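Local coordinates for protein JamJ (Lyngbya majuscula, PDB 5DOZ) that binds NADPH as an enoyl reductase of a polyketide synthase and probably forms a cyclopropane ring by reducing an acyl-carrier-protein-bound substrate, at residues Leu159-Ser164 with Thr208-Glu213; Gln189-Leu194 with Val202-Thr207; Asp224-Ser229 with Gln237-Val242. All coordinates share one frame; numbering follows the deposited sequence.

The three contacts illustrate how a Rossmann-type sheet places a cofactor: in each, a helix or the start of one packs against a strand or strand end of a single six-stranded parallel sheet. Contact 2 lies along the chain inside the loop closed by contact 1, and contact 3 follows both. Strands 157-160 and 223-228, used by contacts 1 and 3, are neighbours in the sheet, while strand 201-204 of contact 2 is at one edge of it. The centre of contact 1 is about 9 Å from that of contact 2 and about 8 Å from that of contact 3; contacts 2 and 3 are about 17 Å apart between centres. All three include residues of the NADPH pocket.

Contact 1. Residues Leu159-Ser164 with Thr208-Glu213; sequences LIHAAS and TEFANE. With NDP (NADPH dihydro-nicotinamide-adenine-dinucleotide phosphate), chain E.
His161 NE2 is hydrogen-bonded to Asn239 OD1 on helix 235-242, and the same edge of the imidazole is pressed against the ring of Phe210. Its other nitrogen, ND1, bonds to Thr185 on strand 181-186, and this pair of polar partners fixes how the ring is turned. The aromatic pair is T-shaped: the planes of the His161 and Phe210 rings meet at 81°, with ring centroids 4.4 Å apart. His161 CE1 stands over the centre of the phenyl face, while NE2 lies 3.3 Å from Phe210 CZ. Phe210 opens helix 210-218, and its CG sits between its own backbone N and carbonyl carbon (chi1 67°), which turns that face to the histidine. Leu159 CD2 meets the phenyl ring obliquely, 4.0 Å from Phe210 CE1. A serine in place of Phe210 would probably open a gap beside Leu159 and deprive the His161 edge of its aromatic backing. Farther along the same segment, Ser164 OG donates to O2X of the NADPH 2'-phosphate at 2.9 Å and also bonds to Lys190, while Ala162 CB packs 3.4 Å from the ribose O4B. Strand 157-160 running into a loop that meets the cofactor at the end of a parallel sheet is characteristic of Rossmann-type dinucleotide-binding domains.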
# COMPACT_ATOMS: atom_id res chain seq x y z
N LEU A 159 5.87 14.20 8.61
CA LEU A 159 5.42 14.62 7.29
C LEU A 159 5.02 13.40 6.46
O LEU A 159 5.80 12.45 6.31
CB LEU A 159 6.49 15.44 6.56
CG LEU A 159 6.29 15.72 5.06
CD1 LEU A 159 5.14 16.68 4.82
CD2 LEU A 159 7.57 16.25 4.42
N ILE A 160 3.80 13.44 5.92
CA ILE A 160 3.31 12.41 5.01
C ILE A 160 3.02 13.05 3.64
O ILE A 160 2.12 13.90 3.53
CB ILE A 160 2.05 11.70 5.55
CG1 ILE A 160 2.32 11.09 6.93
CG2 ILE A 160 1.57 10.63 4.57
CD1 ILE A 160 1.08 10.83 7.76
N HIS A 161 3.78 12.64 2.63
CA HIS A 161 3.61 13.15 1.26
C HIS A 161 2.47 12.48 0.50
O HIS A 161 2.13 11.33 0.77
CB HIS A 161 4.91 12.98 0.47
CG HIS A 161 5.87 14.13 0.61
ND1 HIS A 161 5.48 15.44 0.48
CD2 HIS A 161 7.21 14.15 0.82
CE1 HIS A 161 6.52 16.23 0.64
NE2 HIS A 161 7.59 15.48 0.85
N ALA A 162 1.88 13.20 -0.45
CA ALA A 162 0.85 12.63 -1.33
C ALA A 162 -0.19 11.86 -0.50
O ALA A 162 -0.53 10.71 -0.79
CB ALA A 162 1.49 11.74 -2.38
N ALA A 163 -0.70 12.54 0.53
CA ALA A 163 -1.42 11.89 1.63
C ALA A 163 -2.88 11.57 1.31
O ALA A 163 -3.61 11.08 2.17
CB ALA A 163 -1.30 12.75 2.89
N SER A 164 -3.30 11.85 0.08
CA SER A 164 -4.66 11.53 -0.35
C SER A 164 -4.77 10.12 -0.91
O SER A 164 -5.88 9.60 -1.09
CB SER A 164 -5.14 12.54 -1.40
OG SER A 164 -4.47 12.33 -2.64
N THR A 208 7.98 21.81 -4.58
CA THR A 208 9.01 21.55 -3.59
C THR A 208 9.06 22.62 -2.50
O THR A 208 9.83 22.52 -1.55
CB THR A 208 10.41 21.38 -4.22
OG1 THR A 208 10.58 22.32 -5.29
CG2 THR A 208 10.58 19.97 -4.76
N GLU A 209 8.20 23.63 -2.63
CA GLU A 209 8.14 24.73 -1.67
C GLU A 209 7.62 24.33 -0.28
O GLU A 209 7.55 25.17 0.63
CB GLU A 209 7.30 25.89 -2.24
CG GLU A 209 5.81 25.60 -2.37
CD GLU A 209 5.06 26.64 -3.18
OE1 GLU A 209 5.33 27.85 -3.00
OE2 GLU A 209 4.19 26.25 -3.99
N PHE A 210 7.28 23.05 -0.10
CA PHE A 210 6.83 22.55 1.21
C PHE A 210 7.95 22.64 2.24
O PHE A 210 7.69 22.84 3.43
CB PHE A 210 6.28 21.10 1.11
CG PHE A 210 7.33 20.07 0.77
CD1 PHE A 210 8.09 19.46 1.77
CD2 PHE A 210 7.57 19.71 -0.55
CE1 PHE A 210 9.06 18.53 1.46
CE2 PHE A 210 8.54 18.78 -0.88
CZ PHE A 210 9.29 18.19 0.13
N ALA A 211 9.19 22.51 1.76
CA ALA A 211 10.37 22.55 2.61
C ALA A 211 10.49 23.86 3.39
O ALA A 211 10.69 23.85 4.60
CB ALA A 211 11.63 22.32 1.77
N ASN A 212 10.36 24.98 2.68
CA ASN A 212 10.42 26.30 3.30
C ASN A 212 9.26 26.56 4.26
O ASN A 212 9.46 27.14 5.33
CB ASN A 212 10.49 27.40 2.23
CG ASN A 212 11.83 27.45 1.54
OD1 ASN A 212 12.83 26.90 2.03
ND2 ASN A 212 11.88 28.10 0.38
N GLU A 213 8.07 26.12 3.87
CA GLU A 213 6.87 26.23 4.70
C GLU A 213 7.04 25.45 6.01
O GLU A 213 6.68 25.95 7.08
CB GLU A 213 5.64 25.74 3.93
CG GLU A 213 5.28 26.60 2.73
CD GLU A 213 4.35 25.91 1.74
OE1 GLU A 213 4.30 24.66 1.70
OE2 GLU A 213 3.65 26.63 0.98
PA NDP E . -1.77 5.95 -4.87
O1A NDP E . -1.87 5.89 -6.38
O2A NDP E . -3.00 5.80 -4.02
O5B NDP E . -1.10 7.35 -4.45
C5B NDP E . -0.40 8.17 -5.38
C4B NDP E . -0.55 9.60 -4.91
O4B NDP E . 0.58 10.36 -5.34
C3B NDP E . -1.78 10.30 -5.48
O3B NDP E . -2.90 10.24 -4.59
C2B NDP E . -1.33 11.73 -5.61
O2B NDP E . -1.76 12.43 -4.45
C1B NDP E . 0.18 11.70 -5.58
N9A NDP E . 0.75 12.16 -6.87
C8A NDP E . 0.33 11.81 -8.09
N7A NDP E . 1.09 12.41 -9.04
C5A NDP E . 2.02 13.16 -8.41
C6A NDP E . 3.13 14.04 -8.80
N6A NDP E . 3.42 14.26 -10.10
N1A NDP E . 3.85 14.63 -7.81
C2A NDP E . 3.58 14.43 -6.51
N3A NDP E . 2.58 13.64 -6.09
C4A NDP E . 1.79 12.98 -6.97
O3 NDP E . -0.63 4.91 -4.39
PN NDP E . -0.41 4.33 -2.91
O1N NDP E . -0.82 5.34 -1.89
O2N NDP E . -1.00 2.94 -2.85
O5D NDP E . 1.19 4.17 -2.83
C5D NDP E . 2.07 5.29 -3.01
C4D NDP E . 3.45 4.81 -3.46
O4D NDP E . 3.98 3.84 -2.55
C3D NDP E . 3.43 4.13 -4.81
O3D NDP E . 4.61 4.52 -5.50
C2D NDP E . 3.46 2.65 -4.49
O2D NDP E . 4.01 1.83 -5.54
C1D NDP E . 4.30 2.62 -3.22
N1N NDP E . 3.99 1.48 -2.36
C2N NDP E . 5.01 0.78 -1.85
C3N NDP E . 4.83 -0.13 -0.82
C7N NDP E . 6.03 -0.70 -0.11
O7N NDP E . 5.98 -1.79 0.42
N7N NDP E . 7.15 0.02 -0.08
C4N NDP E . 3.44 -0.65 -0.51
C5N NDP E . 2.42 0.26 -1.04
C6N NDP E . 2.72 1.22 -2.00
P2B NDP E . -1.93 14.02 -4.46
O1X NDP E . -2.93 14.29 -5.57
O2X NDP E . -2.44 14.29 -3.08
O3X NDP E . -0.55 14.56 -4.73

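Contact 2. Residues Gln189-Leu194 with Val202-Thr207; sequences QKMAVL and VMNSRT. With NDP (NADPH dihydro-nicotinamide-adenine-dinucleotide phosphate), chain E.
Met191 reaches from the first turn of helix 191-198 across the end of strand 201-204, and here the packing is closest. Its CG is anti to the carbonyl carbon (chi1 -75°) and the chain runs on extended, carrying CE to 3.6 Å from Met203 O and 3.7 Å from Asn204 CA. Nearer its root, Met191 CG leans on Val202 CG1 at 3.9 Å. Beyond that the fit slackens: Leu194 CB is 4.3 Å from Val202 CG2, and Met191 and Val202 themselves remain partly exposed. Asn204 closes the strand with an Asx turn, its OD1 accepting from Arg206 N, a donor well above the amide plane. The turn delivers Ser205 and Arg206 to the cofactor, and Lys190 comes in from the helix side. One face of the Arg206 guanidinium covers C5A of the adenine, while its NE bonds to O3X at 3.0 Å and its NH2, almost straight at 171°, to O1X. Lys190 NZ holds O1X at 3.0 Å. Ser205 OG also bonds to O3X, though its modelled length is doubtfully short. Two basic side chains gathered round the 2'-phosphate are consistent with a preference for NADPH over NADH.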
# COMPACT_ATOMS: atom_id res chain seq x y z
N GLN A 189 -6.78 20.62 -5.44
CA GLN A 189 -8.20 20.26 -5.39
C GLN A 189 -8.55 19.19 -4.35
O GLN A 189 -9.73 18.88 -4.16
CB GLN A 189 -8.74 19.90 -6.78
CG GLN A 189 -8.95 21.11 -7.70
CD GLN A 189 -9.96 22.12 -7.16
OE1 GLN A 189 -10.97 21.76 -6.55
NE2 GLN A 189 -9.69 23.40 -7.39
N LYS A 190 -7.55 18.64 -3.67
CA LYS A 190 -7.79 17.68 -2.59
C LYS A 190 -7.54 18.28 -1.20
O LYS A 190 -7.76 17.61 -0.18
CB LYS A 190 -6.91 16.43 -2.77
CG LYS A 190 -7.16 15.66 -4.06
CD LYS A 190 -6.24 14.46 -4.13
CE LYS A 190 -6.28 13.78 -5.48
NZ LYS A 190 -5.43 12.56 -5.46
N MET A 191 -7.10 19.53 -1.17
CA MET A 191 -6.67 20.17 0.08
C MET A 191 -7.77 20.34 1.12
O MET A 191 -7.54 20.12 2.31
CB MET A 191 -5.97 21.50 -0.20
CG MET A 191 -4.56 21.35 -0.77
SD MET A 191 -3.77 22.90 -1.20
CE MET A 191 -2.29 22.32 -1.99
N ALA A 192 -8.97 20.72 0.67
CA ALA A 192 -10.10 20.90 1.57
C ALA A 192 -10.45 19.59 2.30
O ALA A 192 -10.56 19.58 3.53
CB ALA A 192 -11.32 21.46 0.84
N VAL A 193 -10.60 18.51 1.55
CA VAL A 193 -10.95 17.20 2.12
C VAL A 193 -9.96 16.75 3.21
O VAL A 193 -10.38 16.22 4.24
CB VAL A 193 -11.10 16.12 1.02
CG1 VAL A 193 -11.26 14.74 1.63
CG2 VAL A 193 -12.29 16.43 0.12
N LEU A 194 -8.67 16.98 2.99
CA LEU A 194 -7.65 16.62 3.98
C LEU A 194 -7.66 17.56 5.19
O LEU A 194 -7.44 17.14 6.33
CB LEU A 194 -6.26 16.51 3.34
CG LEU A 194 -5.92 15.13 2.75
CD1 LEU A 194 -6.68 14.85 1.46
CD2 LEU A 194 -4.42 15.00 2.52
N VAL A 202 -1.78 21.45 5.88
CA VAL A 202 -1.95 20.85 4.56
C VAL A 202 -1.26 21.72 3.50
O VAL A 202 -1.56 22.91 3.37
CB VAL A 202 -3.44 20.64 4.21
CG1 VAL A 202 -3.60 20.14 2.78
CG2 VAL A 202 -4.09 19.67 5.18
N MET A 203 -0.34 21.10 2.76
CA MET A 203 0.46 21.83 1.77
C MET A 203 0.41 21.14 0.40
O MET A 203 -0.38 20.21 0.20
CB MET A 203 1.90 21.99 2.29
CG MET A 203 1.98 22.83 3.56
SD MET A 203 3.46 22.63 4.56
CE MET A 203 3.22 21.00 5.26
N ASN A 204 1.23 21.61 -0.54
CA ASN A 204 1.18 21.12 -1.92
C ASN A 204 2.21 20.01 -2.20
O ASN A 204 3.41 20.23 -2.12
CB ASN A 204 1.35 22.28 -2.91
CG ASN A 204 0.84 21.95 -4.30
OD1 ASN A 204 0.54 20.80 -4.62
ND2 ASN A 204 0.74 22.97 -5.15
N SER A 205 1.71 18.82 -2.54
CA SER A 205 2.58 17.70 -2.90
C SER A 205 3.24 17.88 -4.28
O SER A 205 4.19 17.18 -4.61
CB SER A 205 1.80 16.38 -2.86
OG SER A 205 0.72 16.39 -3.78
N ARG A 206 2.73 18.83 -5.05
CA ARG A 206 3.15 19.01 -6.44
C ARG A 206 4.24 20.06 -6.62
O ARG A 206 4.69 20.31 -7.74
CB ARG A 206 1.94 19.32 -7.35
CG ARG A 206 0.75 18.38 -7.16
CD ARG A 206 1.15 16.91 -7.16
NE ARG A 206 -0.01 16.02 -7.25
CZ ARG A 206 -0.52 15.58 -8.40
NH1 ARG A 206 0.04 15.92 -9.55
NH2 ARG A 206 -1.59 14.79 -8.39
N THR A 207 4.67 20.67 -5.52
CA THR A 207 5.76 21.65 -5.55
C THR A 207 6.74 21.34 -4.43
O THR A 207 6.38 20.68 -3.45
CB THR A 207 5.25 23.11 -5.44
OG1 THR A 207 4.50 23.27 -4.23
CG2 THR A 207 4.38 23.50 -6.64
PA NDP E . -1.77 5.95 -4.87
O1A NDP E . -1.87 5.89 -6.38
O2A NDP E . -3.00 5.80 -4.02
O5B NDP E . -1.10 7.35 -4.45
C5B NDP E . -0.40 8.17 -5.38
C4B NDP E . -0.55 9.60 -4.91
O4B NDP E . 0.58 10.36 -5.34
C3B NDP E . -1.78 10.30 -5.48
O3B NDP E . -2.90 10.24 -4.59
C2B NDP E . -1.33 11.73 -5.61
O2B NDP E . -1.76 12.43 -4.45
C1B NDP E . 0.18 11.70 -5.58
N9A NDP E . 0.75 12.16 -6.87
C8A NDP E . 0.33 11.81 -8.09
N7A NDP E . 1.09 12.41 -9.04
C5A NDP E . 2.02 13.16 -8.41
C6A NDP E . 3.13 14.04 -8.80
N6A NDP E . 3.42 14.26 -10.10
N1A NDP E . 3.85 14.63 -7.81
C2A NDP E . 3.58 14.43 -6.51
N3A NDP E . 2.58 13.64 -6.09
C4A NDP E . 1.79 12.98 -6.97
O3 NDP E . -0.63 4.91 -4.39
PN NDP E . -0.41 4.33 -2.91
O1N NDP E . -0.82 5.34 -1.89
O2N NDP E . -1.00 2.94 -2.85
O5D NDP E . 1.19 4.17 -2.83
C5D NDP E . 2.07 5.29 -3.01
C4D NDP E . 3.45 4.81 -3.46
O4D NDP E . 3.98 3.84 -2.55
C3D NDP E . 3.43 4.13 -4.81
O3D NDP E . 4.61 4.52 -5.50
C2D NDP E . 3.46 2.65 -4.49
O2D NDP E . 4.01 1.83 -5.54
C1D NDP E . 4.30 2.62 -3.22
N1N NDP E . 3.99 1.48 -2.36
C2N NDP E . 5.01 0.78 -1.85
C3N NDP E . 4.83 -0.13 -0.82
C7N NDP E . 6.03 -0.70 -0.11
O7N NDP E . 5.98 -1.79 0.42
N7N NDP E . 7.15 0.02 -0.08
C4N NDP E . 3.44 -0.65 -0.51
C5N NDP E . 2.42 0.26 -1.04
C6N NDP E . 2.72 1.22 -2.00
P2B NDP E . -1.93 14.02 -4.46
O1X NDP E . -2.93 14.29 -5.57
O2X NDP E . -2.44 14.29 -3.08
O3X NDP E . -0.55 14.56 -4.73

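Contact 3. Residues Asp224-Ser229 with Gln237-Val242; sequences DVIFNS and QKNLDV. With NDP (NADPH dihydro-nicotinamide-adenine-dinucleotide phosphate), chain E.
Strand 225-228 and helix 237-242 run nearly antiparallel, their axes 9.3 Å apart at closest and inclined at 158°, with Ile226 and Asn239 nearest each other by CA. Ile226 supplies the apolar half of the contact. Its CG1 is anti to the carbonyl carbon (chi1 -59°), which sends CD1 into the helix, where it is pressed to 3.0 Å from Asn239 O and lies 3.7 Å from Val242 CG2. Two residues further along the strand, the polar half brings two amides together without bonding them. The amide planes of Asn228 and Asn239 are 70° apart, and Asn239 ND2 is packed 3.3 Å from Asn228 CG. Both amides are buried and turn to other partners: Asn239 ND2 bonds to Tyr249, and Asn228 OD1 accepts from Leu230 N. Just past the strand, Ser229 CB touches C4D of the nicotinamide-side ribose at 3.7 Å, so the strand end meets the cofactor directly. The helix forms part of the crossover from strand 223-228 to the adjacent parallel strand 247-251, whose Tyr249 is reached by Asn239 and by Leu240. Val242 also packs against Ala211 and Ile214 of helix 210-218, placing the two helices side by side on the sheet.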
# COMPACT_ATOMS: atom_id res chain seq x y z
N ASP A 224 10.55 15.13 12.70
CA ASP A 224 11.32 13.99 13.19
C ASP A 224 11.19 12.78 12.27
O ASP A 224 12.07 11.92 12.22
CB ASP A 224 10.88 13.63 14.61
CG ASP A 224 11.00 14.80 15.56
OD1 ASP A 224 12.15 15.20 15.86
OD2 ASP A 224 9.95 15.32 16.01
N VAL A 225 10.07 12.71 11.55
CA VAL A 225 9.77 11.58 10.68
C VAL A 225 9.18 12.05 9.35
O VAL A 225 8.29 12.90 9.32
CB VAL A 225 8.78 10.60 11.36
CG1 VAL A 225 8.48 9.40 10.45
CG2 VAL A 225 9.32 10.11 12.70
N ILE A 226 9.70 11.51 8.24
CA ILE A 226 9.06 11.64 6.94
C ILE A 226 8.59 10.27 6.44
O ILE A 226 9.35 9.30 6.48
CB ILE A 226 9.98 12.28 5.88
CG1 ILE A 226 10.43 13.68 6.33
CG2 ILE A 226 9.27 12.40 4.53
CD1 ILE A 226 11.45 14.32 5.42
N PHE A 227 7.34 10.22 5.98
CA PHE A 227 6.79 9.04 5.32
C PHE A 227 6.65 9.41 3.85
O PHE A 227 5.72 10.13 3.46
CB PHE A 227 5.43 8.69 5.95
CG PHE A 227 4.78 7.45 5.39
CD1 PHE A 227 5.14 6.19 5.86
CD2 PHE A 227 3.79 7.55 4.43
CE1 PHE A 227 4.53 5.05 5.35
CE2 PHE A 227 3.17 6.42 3.92
CZ PHE A 227 3.54 5.17 4.38
N ASN A 228 7.60 8.95 3.03
CA ASN A 228 7.73 9.46 1.67
C ASN A 228 7.62 8.44 0.55
O ASN A 228 8.07 7.30 0.68
CB ASN A 228 9.06 10.21 1.51
CG ASN A 228 9.31 10.64 0.07
OD1 ASN A 228 8.47 11.30 -0.53
ND2 ASN A 228 10.46 10.25 -0.48
N SER A 229 7.03 8.87 -0.57
CA SER A 229 6.98 8.06 -1.79
C SER A 229 7.29 8.87 -3.06
O SER A 229 7.11 8.37 -4.17
CB SER A 229 5.63 7.35 -1.92
OG SER A 229 4.62 8.21 -2.43
N GLN A 237 16.19 15.59 -1.73
CA GLN A 237 17.02 16.61 -1.08
C GLN A 237 16.16 17.56 -0.23
O GLN A 237 16.56 17.93 0.88
CB GLN A 237 17.83 17.40 -2.11
CG GLN A 237 18.80 18.42 -1.52
CD GLN A 237 19.91 17.79 -0.71
OE1 GLN A 237 20.87 17.25 -1.27
NE2 GLN A 237 19.79 17.84 0.61
N LYS A 238 15.00 17.94 -0.75
CA LYS A 238 14.05 18.78 -0.03
C LYS A 238 13.53 18.10 1.23
O LYS A 238 13.36 18.74 2.26
CB LYS A 238 12.89 19.21 -0.93
CG LYS A 238 13.25 20.21 -2.02
CD LYS A 238 13.88 21.49 -1.46
CE LYS A 238 14.22 22.48 -2.56
NZ LYS A 238 15.13 21.92 -3.60
N ASN A 239 13.28 16.79 1.13
CA ASN A 239 12.91 15.99 2.30
C ASN A 239 13.99 15.99 3.38
O ASN A 239 13.70 16.15 4.56
CB ASN A 239 12.55 14.55 1.90
CG ASN A 239 11.22 14.44 1.17
OD1 ASN A 239 10.36 15.31 1.29
ND2 ASN A 239 11.06 13.37 0.40
N LEU A 240 15.25 15.81 2.97
CA LEU A 240 16.36 15.86 3.91
C LEU A 240 16.43 17.20 4.65
O LEU A 240 16.71 17.22 5.85
CB LEU A 240 17.70 15.58 3.22
CG LEU A 240 17.92 14.23 2.53
CD1 LEU A 240 19.34 14.16 1.99
CD2 LEU A 240 17.65 13.05 3.45
N ASP A 241 16.16 18.29 3.94
CA ASP A 241 16.19 19.64 4.54
C ASP A 241 15.18 19.82 5.67
O ASP A 241 15.47 20.49 6.67
CB ASP A 241 15.97 20.72 3.47
CG ASP A 241 17.06 20.74 2.41
OD1 ASP A 241 18.04 19.96 2.53
OD2 ASP A 241 16.94 21.53 1.45
N VAL A 242 13.99 19.23 5.52
CA VAL A 242 12.94 19.36 6.54
C VAL A 242 13.06 18.33 7.66
O VAL A 242 12.33 18.39 8.64
CB VAL A 242 11.51 19.33 5.94
CG1 VAL A 242 11.27 20.54 5.06
CG2 VAL A 242 11.25 18.05 5.16
PA NDP E . -1.77 5.95 -4.87
O1A NDP E . -1.87 5.89 -6.38
O2A NDP E . -3.00 5.80 -4.02
O5B NDP E . -1.10 7.35 -4.45
C5B NDP E . -0.40 8.17 -5.38
C4B NDP E . -0.55 9.60 -4.91
O4B NDP E . 0.58 10.36 -5.34
C3B NDP E . -1.78 10.30 -5.48
O3B NDP E . -2.90 10.24 -4.59
C2B NDP E . -1.33 11.73 -5.61
O2B NDP E . -1.76 12.43 -4.45
C1B NDP E . 0.18 11.70 -5.58
N9A NDP E . 0.75 12.16 -6.87
C8A NDP E . 0.33 11.81 -8.09
N7A NDP E . 1.09 12.41 -9.04
C5A NDP E . 2.02 13.16 -8.41
C6A NDP E . 3.13 14.04 -8.80
N6A NDP E . 3.42 14.26 -10.10
N1A NDP E . 3.85 14.63 -7.81
C2A NDP E . 3.58 14.43 -6.51
N3A NDP E . 2.58 13.64 -6.09
C4A NDP E . 1.79 12.98 -6.97
O3 NDP E . -0.63 4.91 -4.39
PN NDP E . -0.41 4.33 -2.91
O1N NDP E . -0.82 5.34 -1.89
O2N NDP E . -1.00 2.94 -2.85
O5D NDP E . 1.19 4.17 -2.83
C5D NDP E . 2.07 5.29 -3.01
C4D NDP E . 3.45 4.81 -3.46
O4D NDP E . 3.98 3.84 -2.55
C3D NDP E . 3.43 4.13 -4.81
O3D NDP E . 4.61 4.52 -5.50
C2D NDP E . 3.46 2.65 -4.49
O2D NDP E . 4.01 1.83 -5.54
C1D NDP E . 4.30 2.62 -3.22
N1N NDP E . 3.99 1.48 -2.36
C2N NDP E . 5.01 0.78 -1.85
C3N NDP E . 4.83 -0.13 -0.82
C7N NDP E . 6.03 -0.70 -0.11
O7N NDP E . 5.98 -1.79 0.42
N7N NDP E . 7.15 0.02 -0.08
C4N NDP E . 3.44 -0.65 -0.51
C5N NDP E . 2.42 0.26 -1.04
C6N NDP E . 2.72 1.22 -2.00
P2B NDP E . -1.93 14.02 -4.46
O1X NDP E . -2.93 14.29 -5.57
O2X NDP E . -2.44 14.29 -3.08
O3X NDP E . -0.55 14.56 -4.73